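Long-range contact in porin B (Pseudomonas putida, PDB 4GEY), which forms an outer-membrane beta-barrel channel that probably lets glucose and related sugars pass across the outer membrane: residues 257-266 with 317-325. The protein carries 2 engineered substitutions. Sequence-based numbering, arbitrary orientation.
Sequences YYSTAKADDV and TVHDKATNV
T323, V266 and Y257 bury the most surface where the chain beyond two strands of an OprB-type porin beta-barrel comes together: the turn after strand 309-319 and the excursion after strand 248-259. The two strands are not direct partners; strand 282-298 pairs with both. T323 CB and CG2 each lie 3.8 Å from A263 CB, and T323 CB is 3.4 Å from D264 O. The T323 side-chain torsion sets OG1 between the backbone N and the carbonyl carbon, facing D320 OD1 (2.6 Å) on its syn lone pair, and leaves CG2 toward A263. T323 N bonds to that same D320 OD1 (2.9 Å), which makes an Asx motif. With the hydroxyl and CG2 gone, as in an alanine here, D320 OD1 would probably keep just the backbone N as donor in the turn, and a gap would open beside A263 CB. V266 N donates to A322 O (3.0 Å); the C=O...N angle is 165°, but the N-H...O angle of 136° makes the bond bent. V266 CG1 lies 3.5 Å from T323 O. A water joins D264 O to T323 O. Deeper in, the Y257 and H319 rings meet rim to rim, planes at 41°. Y257 OH shares a hydrogen bond with H319 ND1, and a water 2.7 Å from that OH donates to D320 OD2, which also accepts from H289 N of strand 282-298.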
# COMPACT_ATOMS: atom_id res chain seq x y z
N TYR A 257 7.44 -9.35 10.73
CA TYR A 257 6.90 -10.41 9.88
C TYR A 257 7.93 -11.51 9.67
O TYR A 257 9.14 -11.26 9.69
CB TYR A 257 6.42 -9.90 8.51
CG TYR A 257 7.52 -9.29 7.68
CD1 TYR A 257 8.29 -10.06 6.83
CD2 TYR A 257 7.80 -7.94 7.76
CE1 TYR A 257 9.31 -9.52 6.09
CE2 TYR A 257 8.82 -7.38 7.01
CZ TYR A 257 9.57 -8.17 6.18
OH TYR A 257 10.59 -7.63 5.44
N TYR A 258 7.44 -12.73 9.46
CA TYR A 258 8.30 -13.86 9.16
C TYR A 258 7.65 -14.67 8.05
O TYR A 258 6.45 -14.94 8.08
CB TYR A 258 8.53 -14.73 10.41
CG TYR A 258 9.49 -15.87 10.18
CD1 TYR A 258 10.87 -15.68 10.24
CD2 TYR A 258 9.03 -17.15 9.89
CE1 TYR A 258 11.75 -16.73 10.04
CE2 TYR A 258 9.91 -18.20 9.67
CZ TYR A 258 11.26 -17.98 9.75
OH TYR A 258 12.12 -19.04 9.53
N SER A 259 8.45 -15.03 7.06
CA SER A 259 7.93 -15.70 5.89
C SER A 259 8.61 -17.03 5.69
O SER A 259 9.82 -17.09 5.58
CB SER A 259 8.15 -14.83 4.65
OG SER A 259 7.71 -15.51 3.48
N THR A 260 7.82 -18.09 5.62
CA THR A 260 8.36 -19.44 5.61
C THR A 260 8.73 -19.96 4.23
O THR A 260 9.13 -21.11 4.08
CB THR A 260 7.41 -20.42 6.30
OG1 THR A 260 6.22 -20.59 5.51
CG2 THR A 260 7.04 -19.90 7.68
N ALA A 261 8.61 -19.12 3.21
CA ALA A 261 8.96 -19.53 1.85
C ALA A 261 10.45 -19.31 1.53
O ALA A 261 11.10 -18.46 2.13
CB ALA A 261 8.07 -18.82 0.84
N LYS A 262 10.98 -20.10 0.60
CA LYS A 262 12.37 -19.94 0.16
C LYS A 262 12.56 -18.59 -0.54
O LYS A 262 11.77 -18.21 -1.38
CB LYS A 262 12.77 -21.06 -0.81
CG LYS A 262 12.78 -22.46 -0.24
CD LYS A 262 13.26 -23.48 -1.27
N ALA A 263 13.63 -17.89 -0.18
CA ALA A 263 14.04 -16.70 -0.92
C ALA A 263 15.52 -16.77 -1.36
O ALA A 263 16.36 -17.40 -0.68
CB ALA A 263 13.81 -15.46 -0.10
N ASP A 264 15.84 -16.14 -2.49
CA ASP A 264 17.22 -16.14 -2.98
C ASP A 264 18.05 -15.04 -2.34
O ASP A 264 17.56 -13.93 -2.09
CB ASP A 264 17.27 -15.97 -4.50
CG ASP A 264 16.92 -17.24 -5.25
OD1 ASP A 264 16.84 -18.31 -4.59
OD2 ASP A 264 16.74 -17.17 -6.49
N ASP A 265 19.31 -15.35 -2.07
CA ASP A 265 20.29 -14.36 -1.66
C ASP A 265 20.40 -13.31 -2.75
O ASP A 265 20.08 -13.56 -3.91
CB ASP A 265 21.67 -15.01 -1.45
CG ASP A 265 22.56 -14.24 -0.48
OD1 ASP A 265 23.29 -13.31 -0.93
OD2 ASP A 265 22.52 -14.56 0.73
N VAL A 266 20.86 -12.12 -2.39
CA VAL A 266 20.98 -11.07 -3.38
C VAL A 266 22.37 -11.07 -4.01
O VAL A 266 22.61 -10.34 -4.97
CB VAL A 266 20.69 -9.68 -2.76
CG1 VAL A 266 19.28 -9.63 -2.19
CG2 VAL A 266 21.73 -9.36 -1.69
N THR A 317 10.74 1.14 8.00
CA THR A 317 10.62 -0.22 7.56
C THR A 317 12.05 -0.75 7.47
O THR A 317 12.99 0.00 7.19
CB THR A 317 9.86 -0.22 6.22
OG1 THR A 317 8.72 -1.09 6.28
CG2 THR A 317 10.75 -0.60 5.11
N VAL A 318 12.21 -2.03 7.79
CA VAL A 318 13.54 -2.65 7.85
C VAL A 318 13.42 -4.11 7.42
O VAL A 318 12.53 -4.84 7.90
CB VAL A 318 14.16 -2.54 9.28
CG1 VAL A 318 15.06 -3.71 9.58
CG2 VAL A 318 14.93 -1.24 9.43
N HIS A 319 14.32 -4.54 6.53
CA HIS A 319 14.22 -5.87 5.90
C HIS A 319 15.52 -6.64 5.89
O HIS A 319 16.60 -6.05 5.94
CB HIS A 319 13.71 -5.73 4.48
CG HIS A 319 12.50 -4.86 4.38
ND1 HIS A 319 11.24 -5.32 4.68
CD2 HIS A 319 12.37 -3.55 4.08
CE1 HIS A 319 10.37 -4.33 4.54
NE2 HIS A 319 11.03 -3.26 4.16
N ASP A 320 15.42 -7.97 5.82
CA ASP A 320 16.61 -8.80 5.91
C ASP A 320 17.59 -8.52 4.77
O ASP A 320 17.21 -8.57 3.59
CB ASP A 320 16.26 -10.29 6.06
CG ASP A 320 15.67 -10.90 4.79
OD1 ASP A 320 16.47 -11.40 3.95
OD2 ASP A 320 14.42 -10.92 4.64
N LYS A 321 18.83 -8.19 5.14
CA LYS A 321 19.91 -7.91 4.18
C LYS A 321 20.19 -9.10 3.26
O LYS A 321 20.70 -8.92 2.16
CB LYS A 321 21.21 -7.53 4.90
CG LYS A 321 21.19 -6.22 5.68
CD LYS A 321 21.25 -4.97 4.78
CE LYS A 321 22.30 -3.93 5.26
NZ LYS A 321 22.10 -3.38 6.63
N ALA A 322 19.88 -10.30 3.70
CA ALA A 322 20.17 -11.49 2.90
C ALA A 322 19.44 -11.49 1.56
O ALA A 322 20.06 -11.70 0.51
CB ALA A 322 19.89 -12.77 3.68
N THR A 323 18.13 -11.23 1.59
CA THR A 323 17.26 -11.52 0.44
C THR A 323 16.47 -10.34 -0.15
O THR A 323 16.01 -10.42 -1.28
CB THR A 323 16.27 -12.64 0.78
OG1 THR A 323 15.33 -12.17 1.76
CG2 THR A 323 17.00 -13.86 1.32
N ASN A 324 16.30 -9.28 0.62
CA ASN A 324 15.43 -8.18 0.24
C ASN A 324 16.14 -7.05 -0.51
O ASN A 324 17.17 -6.56 -0.06
CB ASN A 324 14.78 -7.62 1.50
CG ASN A 324 13.35 -7.21 1.28
OD1 ASN A 324 12.47 -8.07 1.14
ND2 ASN A 324 13.10 -5.90 1.25
N VAL A 325 15.58 -6.64 -1.65
CA VAL A 325 16.21 -5.61 -2.48
C VAL A 325 16.22 -4.26 -1.78
O VAL A 325 17.27 -3.61 -1.68
CB VAL A 325 15.50 -5.43 -3.85
CG1 VAL A 325 16.14 -4.30 -4.61
CG2 VAL A 325 15.56 -6.71 -4.66
O HOH W 1 12.19 -9.16 3.86
O HOH W 2 16.35 -11.62 -3.66